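Local coordinates for protein malate dehydrogenase (PDB 3FI9) that probably catalyses the NAD-dependent interconversion of malate and oxaloacetate, as a two-domain dehydrogenase of the LDH/MDH superfamily, at residues G133-I138 with G321-I326; R177-H182 with A276-I281; Q26-M31 with V243-I248. All coordinates share one frame; numbering follows the deposited sequence.

Contact 1 of 3, residues G133-I138 with G321-I326; sequences GLVTLI and GIIPAI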
loop_
_atom_site.group_PDB
_atom_site.type_symbol
_atom_site.label_atom_id
_atom_site.label_comp_id
_atom_site.label_asym_id
_atom_site.label_seq_id
_atom_site.Cartn_x
_atom_site.Cartn_y
_atom_site.Cartn_z
ATOM N N GLY A 133 13.217 -17.647 -11.219
ATOM C CA GLY A 133 14.396 -17.099 -10.641
ATOM C C GLY A 133 15.669 -17.718 -11.210
ATOM O O GLY A 133 16.658 -16.997 -11.436
ATOM N N LEU A 134 15.683 -19.038 -11.426
ATOM C CA LEU A 134 16.949 -19.673 -11.917
ATOM C C LEU A 134 17.231 -19.283 -13.382
ATOM O O LEU A 134 18.370 -19.012 -13.781
ATOM C CB LEU A 134 16.851 -21.201 -11.780
ATOM C CG LEU A 134 17.958 -22.085 -12.355
ATOM C CD1 LEU A 134 19.261 -21.788 -11.671
ATOM C CD2 LEU A 134 17.602 -23.591 -12.154
ATOM N N VAL A 135 16.171 -19.232 -14.176
ATOM C CA VAL A 135 16.311 -18.853 -15.583
ATOM C C VAL A 135 16.763 -17.410 -15.673
ATOM O O VAL A 135 17.668 -17.067 -16.450
ATOM C CB VAL A 135 14.972 -18.981 -16.316
ATOM C CG1 VAL A 135 15.040 -18.285 -17.677
ATOM C CG2 VAL A 135 14.570 -20.468 -16.477
ATOM N N THR A 136 16.150 -16.537 -14.880
ATOM C CA THR A 136 16.638 -15.153 -14.904
ATOM C C THR A 136 18.103 -15.039 -14.552
ATOM O O THR A 136 18.839 -14.308 -15.225
ATOM C CB THR A 136 15.794 -14.202 -14.013
ATOM O OG1 THR A 136 14.487 -14.103 -14.543
ATOM C CG2 THR A 136 16.388 -12.798 -13.999
ATOM N N LEU A 137 18.538 -15.691 -13.457
ATOM C CA LEU A 137 19.943 -15.694 -13.074
ATOM C C LEU A 137 20.852 -16.126 -14.235
ATOM O O LEU A 137 21.843 -15.461 -14.562
ATOM C CB LEU A 137 20.157 -16.647 -11.870
ATOM C CG LEU A 137 21.566 -16.786 -11.314
ATOM C CD1 LEU A 137 22.234 -15.417 -11.081
ATOM C CD2 LEU A 137 21.647 -17.730 -10.069
ATOM N N ILE A 138 20.508 -17.248 -14.853
ATOM C CA ILE A 138 21.329 -17.814 -15.919
ATOM C C ILE A 138 21.467 -16.880 -17.138
ATOM O O ILE A 138 22.594 -16.546 -17.556
ATOM C CB ILE A 138 20.787 -19.172 -16.338
ATOM C CG1 ILE A 138 21.012 -20.171 -15.197
ATOM C CG2 ILE A 138 21.488 -19.627 -17.616
ATOM C CD1 ILE A 138 20.267 -21.489 -15.416
ATOM N N GLY A 321 14.901 -26.824 -23.819
ATOM C CA GLY A 321 16.019 -26.028 -24.384
ATOM C C GLY A 321 16.194 -24.581 -23.878
ATOM O O GLY A 321 16.938 -23.779 -24.481
ATOM N N ILE A 322 15.534 -24.240 -22.768
ATOM C CA ILE A 322 15.531 -22.865 -22.287
ATOM C C ILE A 322 16.666 -22.666 -21.277
ATOM O O ILE A 322 17.463 -21.711 -21.337
ATOM C CB ILE A 322 14.193 -22.527 -21.584
ATOM C CG1 ILE A 322 13.057 -22.399 -22.603
ATOM C CG2 ILE A 322 14.377 -21.198 -20.741
ATOM C CD1 ILE A 322 11.627 -22.341 -21.982
ATOM N N ILE A 323 16.741 -23.614 -20.350
ATOM C CA ILE A 323 17.858 -23.689 -19.435
ATOM C C ILE A 323 18.909 -24.584 -20.134
ATOM O O ILE A 323 18.574 -25.659 -20.644
ATOM C CB ILE A 323 17.366 -24.314 -18.103
ATOM C CG1 ILE A 323 16.307 -23.417 -17.434
ATOM C CG2 ILE A 323 18.518 -24.603 -17.141
ATOM C CD1 ILE A 323 15.810 -23.973 -16.054
ATOM N N PRO A 324 20.175 -24.149 -20.173
ATOM C CA PRO A 324 21.195 -24.986 -20.815
ATOM C C PRO A 324 21.468 -26.249 -20.013
ATOM O O PRO A 324 21.131 -26.304 -18.817
ATOM C CB PRO A 324 22.451 -24.106 -20.793
ATOM C CG PRO A 324 21.985 -22.733 -20.382
ATOM C CD PRO A 324 20.762 -22.959 -19.534
ATOM N N ALA A 325 22.044 -27.259 -20.671
ATOM C CA ALA A 325 22.564 -28.443 -19.971
ATOM C C ALA A 325 23.336 -28.046 -18.740
ATOM O O ALA A 325 24.160 -27.119 -18.755
ATOM C CB ALA A 325 23.479 -29.270 -20.893
ATOM N N ILE A 326 23.126 -28.766 -17.653
ATOM C CA ILE A 326 23.824 -28.371 -16.434
ATOM C C ILE A 326 25.338 -28.335 -16.684
ATOM O O ILE A 326 26.032 -27.431 -16.230
ATOM C CB ILE A 326 23.444 -29.289 -15.265
ATOM C CG1 ILE A 326 22.092 -28.848 -14.703
ATOM C CG2 ILE A 326 24.503 -29.283 -14.191
ATOM C CD1 ILE A 326 21.452 -29.917 -13.839
#

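Contact 2 of 3, residues R177-H182 with A276-I281; sequences RTYGGH and AMETTI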
loop_
_atom_site.group_PDB
_atom_site.type_symbol
_atom_site.label_atom_id
_atom_site.label_comp_id
_atom_site.label_asym_id
_atom_site.label_seq_id
_atom_site.Cartn_x
_atom_site.Cartn_y
_atom_site.Cartn_z
ATOM N N ARG A 177 9.785 -21.125 10.101
ATOM C CA ARG A 177 10.584 -21.296 8.898
ATOM C C ARG A 177 10.076 -22.442 8.052
ATOM O O ARG A 177 9.853 -23.527 8.570
ATOM C CB ARG A 177 12.064 -21.568 9.246
ATOM C CG ARG A 177 12.771 -20.398 9.794
ATOM C CD ARG A 177 12.852 -19.303 8.770
ATOM N NE ARG A 177 13.723 -18.246 9.242
ATOM C CZ ARG A 177 13.305 -17.138 9.846
ATOM N NH1 ARG A 177 12.017 -16.920 10.050
ATOM N NH2 ARG A 177 14.201 -16.242 10.252
ATOM N N THR A 178 9.856 -22.186 6.755
ATOM C CA THR A 178 9.752 -23.260 5.789
ATOM C C THR A 178 10.898 -23.058 4.780
ATOM O O THR A 178 11.205 -21.927 4.395
ATOM C CB THR A 178 8.396 -23.304 5.028
ATOM O OG1 THR A 178 8.360 -22.253 4.056
ATOM C CG2 THR A 178 7.170 -23.107 5.973
ATOM N N TYR A 179 11.465 -24.154 4.289
ATOM C CA TYR A 179 12.493 -24.112 3.265
ATOM C C TYR A 179 12.110 -24.988 2.062
ATOM O O TYR A 179 11.060 -25.687 2.065
ATOM C CB TYR A 179 13.844 -24.579 3.851
ATOM C CG TYR A 179 14.309 -23.775 5.042
ATOM C CD1 TYR A 179 14.556 -22.408 4.940
ATOM C CD2 TYR A 179 14.521 -24.392 6.263
ATOM C CE1 TYR A 179 14.970 -21.680 6.059
ATOM C CE2 TYR A 179 14.948 -23.692 7.356
ATOM C CZ TYR A 179 15.157 -22.339 7.253
ATOM O OH TYR A 179 15.607 -21.664 8.356
ATOM N N GLY A 180 12.930 -24.919 1.011
ATOM C CA GLY A 180 12.700 -25.741 -0.208
ATOM C C GLY A 180 11.828 -25.083 -1.256
ATOM O O GLY A 180 12.147 -23.992 -1.722
ATOM N N GLY A 181 10.722 -25.743 -1.601
ATOM C CA GLY A 181 9.763 -25.239 -2.604
ATOM C C GLY A 181 8.667 -24.522 -1.855
ATOM O O GLY A 181 8.795 -24.297 -0.650
ATOM N N HIS A 182 7.579 -24.188 -2.532
ATOM C CA HIS A 182 6.451 -23.552 -1.876
ATOM C C HIS A 182 5.159 -24.350 -1.953
ATOM O O HIS A 182 5.051 -25.333 -2.706
ATOM C CB HIS A 182 6.235 -22.155 -2.436
ATOM C CG HIS A 182 5.584 -22.139 -3.782
ATOM N ND1 HIS A 182 6.255 -22.481 -4.940
ATOM C CD2 HIS A 182 4.323 -21.817 -4.158
ATOM C CE1 HIS A 182 5.437 -22.358 -5.971
ATOM N NE2 HIS A 182 4.256 -21.972 -5.524
ATOM N N ALA A 276 14.077 -21.901 -1.433
ATOM C CA ALA A 276 13.914 -21.093 -0.221
ATOM C C ALA A 276 14.898 -21.617 0.818
ATOM O O ALA A 276 14.941 -22.830 1.075
ATOM C CB ALA A 276 12.449 -21.197 0.338
ATOM N N MET A 277 15.704 -20.711 1.363
ATOM C CA MET A 277 16.813 -21.061 2.229
ATOM C C MET A 277 16.885 -20.110 3.413
ATOM O O MET A 277 16.192 -19.098 3.449
ATOM C CB MET A 277 18.132 -21.016 1.438
ATOM C CG MET A 277 18.353 -22.201 0.488
ATOM S SD MET A 277 19.097 -23.671 1.358
ATOM C CE MET A 277 17.698 -24.286 2.217
ATOM N N GLU A 278 17.745 -20.417 4.371
ATOM C CA GLU A 278 18.019 -19.465 5.460
ATOM C C GLU A 278 19.026 -18.438 4.990
ATOM O O GLU A 278 20.247 -18.630 5.094
ATOM C CB GLU A 278 18.510 -20.177 6.716
ATOM C CG GLU A 278 18.663 -19.276 7.943
ATOM C CD GLU A 278 17.351 -18.660 8.411
ATOM O OE1 GLU A 278 16.264 -19.197 8.111
ATOM O OE2 GLU A 278 17.401 -17.635 9.112
ATOM N N THR A 279 18.497 -17.319 4.513
ATOM C CA THR A 279 19.280 -16.356 3.780
ATOM C C THR A 279 19.416 -15.070 4.558
ATOM O O THR A 279 18.595 -14.775 5.432
ATOM C CB THR A 279 18.569 -16.011 2.454
ATOM O OG1 THR A 279 17.133 -16.002 2.653
ATOM C CG2 THR A 279 18.922 -17.018 1.396
ATOM N N THR A 280 20.464 -14.310 4.252
ATOM C CA THR A 280 20.514 -12.915 4.641
ATOM C C THR A 280 20.855 -12.123 3.389
ATOM O O THR A 280 21.721 -12.475 2.625
ATOM C CB THR A 280 21.438 -12.576 5.870
ATOM O OG1 THR A 280 22.583 -11.795 5.480
ATOM C CG2 THR A 280 21.885 -13.824 6.589
ATOM N N ILE A 281 20.084 -11.078 3.180
ATOM C CA ILE A 281 20.246 -10.208 2.056
ATOM C C ILE A 281 20.793 -8.917 2.623
ATOM O O ILE A 281 20.244 -8.360 3.572
ATOM C CB ILE A 281 18.878 -9.951 1.450
ATOM C CG1 ILE A 281 18.245 -11.286 1.012
ATOM C CG2 ILE A 281 18.976 -8.949 0.338
ATOM C CD1 ILE A 281 16.878 -11.085 0.371
#

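Contact 3 of 3, residues Q26-M31 with V243-I248; sequences QTAAMM and VSIEMI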
loop_
_atom_site.group_PDB
_atom_site.type_symbol
_atom_site.label_atom_id
_atom_site.label_comp_id
_atom_site.label_asym_id
_atom_site.label_seq_id
_atom_site.Cartn_x
_atom_site.Cartn_y
_atom_site.Cartn_z
ATOM N N GLN A 26 3.926 2.021 -4.426
ATOM C CA GLN A 26 3.541 2.815 -3.257
ATOM C C GLN A 26 4.455 2.423 -2.083
ATOM O O GLN A 26 4.890 3.257 -1.334
ATOM C CB GLN A 26 2.052 2.568 -2.922
ATOM C CG GLN A 26 1.631 3.316 -1.576
ATOM C CD GLN A 26 0.198 3.016 -1.184
ATOM O OE1 GLN A 26 -0.591 2.488 -1.975
ATOM N NE2 GLN A 26 -0.137 3.307 0.073
ATOM N N THR A 27 4.762 1.135 -1.942
ATOM C CA THR A 27 5.597 0.706 -0.831
ATOM C C THR A 27 7.026 1.218 -0.951
ATOM O O THR A 27 7.648 1.661 0.051
ATOM C CB THR A 27 5.554 -0.836 -0.695
ATOM O OG1 THR A 27 4.191 -1.228 -0.468
ATOM C CG2 THR A 27 6.448 -1.347 0.486
ATOM N N ALA A 28 7.571 1.135 -2.152
ATOM C CA ALA A 28 8.945 1.609 -2.367
ATOM C C ALA A 28 9.047 3.111 -2.100
ATOM O O ALA A 28 10.014 3.590 -1.486
ATOM C CB ALA A 28 9.359 1.331 -3.812
ATOM N N ALA A 29 8.048 3.848 -2.557
ATOM C CA ALA A 29 8.015 5.292 -2.298
ATOM C C ALA A 29 7.875 5.596 -0.812
ATOM O O ALA A 29 8.578 6.454 -0.288
ATOM C CB ALA A 29 6.875 5.951 -3.123
ATOM N N MET A 30 6.967 4.912 -0.102
ATOM C CA MET A 30 6.862 5.167 1.333
ATOM C C MET A 30 8.157 4.898 2.066
ATOM O O MET A 30 8.511 5.600 3.031
ATOM C CB MET A 30 5.759 4.285 1.978
ATOM C CG MET A 30 4.336 4.690 1.600
ATOM S SD MET A 30 2.975 3.592 2.178
ATOM C CE MET A 30 3.236 3.890 3.991
ATOM N N MET A 31 8.841 3.820 1.661
ATOM C CA MET A 31 10.073 3.410 2.340
ATOM C C MET A 31 11.258 4.347 1.995
ATOM O O MET A 31 12.337 4.177 2.514
ATOM C CB MET A 31 10.449 1.965 1.972
ATOM C CG MET A 31 9.612 0.878 2.698
ATOM S SD MET A 31 10.227 -0.820 2.238
ATOM C CE MET A 31 9.010 -1.787 3.153
ATOM N N VAL A 243 6.388 -7.713 1.105
ATOM C CA VAL A 243 7.534 -8.559 1.518
ATOM C C VAL A 243 8.704 -8.445 0.499
ATOM O O VAL A 243 9.885 -8.231 0.871
ATOM C CB VAL A 243 7.083 -10.017 1.812
ATOM C CG1 VAL A 243 8.309 -10.928 2.062
ATOM C CG2 VAL A 243 6.098 -10.014 3.045
ATOM N N SER A 244 8.339 -8.489 -0.785
ATOM C CA SER A 244 9.302 -8.277 -1.871
ATOM C C SER A 244 10.018 -6.925 -1.735
ATOM O O SER A 244 11.227 -6.809 -1.967
ATOM C CB SER A 244 8.567 -8.344 -3.216
ATOM O OG SER A 244 8.031 -9.679 -3.436
ATOM N N ILE A 245 9.261 -5.900 -1.428
ATOM C CA ILE A 245 9.929 -4.593 -1.310
ATOM C C ILE A 245 10.809 -4.513 -0.057
ATOM O O ILE A 245 11.859 -3.829 -0.072
ATOM C CB ILE A 245 8.979 -3.396 -1.431
ATOM C CG1 ILE A 245 8.122 -3.558 -2.721
ATOM C CG2 ILE A 245 9.811 -2.055 -1.426
ATOM C CD1 ILE A 245 8.900 -3.706 -4.090
ATOM N N GLU A 246 10.417 -5.196 1.022
ATOM C CA GLU A 246 11.341 -5.284 2.158
ATOM C C GLU A 246 12.596 -5.962 1.701
ATOM O O GLU A 246 13.689 -5.593 2.168
ATOM C CB GLU A 246 10.812 -6.146 3.314
ATOM C CG GLU A 246 9.715 -5.598 4.131
ATOM C CD GLU A 246 9.327 -6.566 5.270
ATOM O OE1 GLU A 246 9.506 -6.192 6.425
ATOM O OE2 GLU A 246 8.855 -7.686 5.020
ATOM N N MET A 247 12.470 -6.993 0.839
ATOM C CA MET A 247 13.706 -7.660 0.321
ATOM C C MET A 247 14.624 -6.685 -0.439
ATOM O O MET A 247 15.859 -6.680 -0.184
ATOM C CB MET A 247 13.396 -8.879 -0.584
ATOM C CG MET A 247 12.474 -9.932 0.090
ATOM S SD MET A 247 12.013 -11.245 -1.057
ATOM C CE MET A 247 13.570 -11.899 -1.555
ATOM N N ILE A 248 14.077 -5.926 -1.395
ATOM C CA ILE A 248 14.938 -5.012 -2.175
ATOM C C ILE A 248 15.511 -3.882 -1.264
ATOM O O ILE A 248 16.657 -3.434 -1.410
ATOM C CB ILE A 248 14.223 -4.436 -3.433
ATOM C CG1 ILE A 248 15.272 -4.083 -4.498
ATOM C CG2 ILE A 248 13.284 -3.214 -3.089
ATOM C CD1 ILE A 248 15.987 -5.311 -5.092
#

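Contact 1 of 3, residues G133-I138 with G321-I326
Helix 129-140 of the NAD-binding Rossmann domain meets, through Val-135 and Ile-138, the loop that follows helix 297-319 near the C-terminal end of the model. Gly-321 turns the chain out of that helix with positive phi, in a Schellman motif, and the next three residues run past the side of the Rossmann helix. The backbones are closest at Val-135 and Ile-323, whose CA atoms are 6.4 Å apart.

Ile-323 is the centre of the contact. Its CG1 lies anti to the carbonyl carbon (chi1 -63°), and this branch meets Val-135: CG2 of Val-135 is 3.6 Å from CG1 of Ile-323 and 3.7 Å from its CD1. The two side chains cross obliquely. The other branch of Ile-323, CG2, takes CD1 of Ile-138 at 4.0 Å, with these side chains at about a right angle. CD2 of Leu-134 adds a looser touch on CD1 of Ile-323, at 4.3 Å. Ile-138 also touches Pro-324. Its CG2 branch, anti to the backbone N, reaches tip to tip toward the proline ring and comes 3.9 Å from CD. On the other flank, CG1 of Val-135 lies 4.3 Å from CG2 of Ile-322.

Trp-329 packs on Leu-134, Ile-138 and Ile-323. Ala-105 and Ala-106 of helix 94-115 lie against Val-135. Just past the helical segment, the hydroxyl of Tyr-139 is hydrogen-bonded to Ile-322 O.

All the contacts between the two segments are between aliphatic groups. The loop is therefore held to this part of the helix by shape and by the burial of apolar surface, and the polar tie of Tyr-139 to the Ile-322 carbonyl lies beside this packing.

Contact 2 of 3, residues R177-H182 with A276-I281
Ala-276 pairs with Gly-180 in a single antiparallel bridge within the C-terminal domain of the LDH/MDH fold. The bridge joins strand 273-277, at the edge of the large mixed sheet, to the short strand 178-180. The pair is hydrogen-bonded in both directions. Gly-180 N gives to Ala-276 O at 2.9 Å, and Ala-276 N gives to Gly-180 O, also at 2.9 Å. CB of Ala-276 points toward the other strand and lies 3.5 Å from Gly-180 O. Gly-180 has positive phi, a conformation readily taken by glycine. Two residues further on is His-182, the predicted proton acceptor.

Met-277 comes next. Its chain bends at chi2 and chi3, and CE returns to within 4.2 Å of CB of Tyr-179. The Met-277 backbone also touches the Tyr-179 ring obliquely, with its C atom 3.6 Å from CD1. The rings of Tyr-179 and Phe-189 meet edge-to-face.

Glu-278 carries the polar part. One carboxylate oxygen, OE1, accepts two bonds. The Tyr-179 hydroxyl donates from above the carboxylate plane, with OH 2.6 Å from OE1, and the ring stands nearly perpendicular to the carboxylate. The second bond is a salt bridge: Arg-177 NE reaches the syn lone pair of Glu-278 OE1 at 2.9 Å, with guanidinium and carboxylate planes only 7° apart.

Contact 3 of 3, residues Q26-M31 with V243-I248
Helix 19-30 and helix 238-251 come together at Ala-28 and Ile-245, whose CA atoms are 6.4 Å apart. The first lies in the NAD-binding family region and the second in the C-terminal one, so the contact joins the two halves of the chain.

Ile-245 meets three residues of 26-31: Thr-27, Ala-28 and Met-31. Its CG2 branch, anti to the backbone N, faces Ala-28 and lies 3.9 Å from CA and 4.2 Å from CB of that residue. SD of Met-31 comes to the same methyl at 3.9 Å. Thr-27 meets Ile-245 obliquely with its methyl: CG2 is 3.8 Å from CB of Ile-245. The hydroxyl of Thr-27 is hydrogen-bonded to Asn-23 O in its own helix. Met-31 is extended beyond CG (chi2 -177°, chi3 -177°), and its CE arrives 4.0 Å from CG of Glu-246.

Gln-26 faces the second subunit. Its OE1 is hydrogen-bonded to ND2 of Asn-23 and NE2 of Gln-238 of that subunit, so the helix pair adjoins the dimer interface.

Between the two segments the contact is apolar. The threonine gives its methyl and the glutamate its aliphatic part, so residues 26-31 and 243-248 meet by van der Waals packing.

The three contacts lie in different parts of the chain, and only contacts 2 and 3 touch. Contacts 1 and 3 lie on opposite sides of its centre, with their own centres 28 Å apart and nearest atoms about 11 Å apart. Contact 2 is 20 Å from each of them, centre to centre. It meets contact 3 where CG2 of Ile-281 packs 3.9 Å from Met-247 O. Contact 2 contains His-182, and the side chain of Thr-178 is about 8 Å from that of Arg-157, a predicted substrate-binding residue. Contacts 1 and 3 each lie near predicted NAD-binding residues: Val-135 is about 8 Å from Asn-101 and Ile-245 about 8 Å from Ile-125, side chain to side chain.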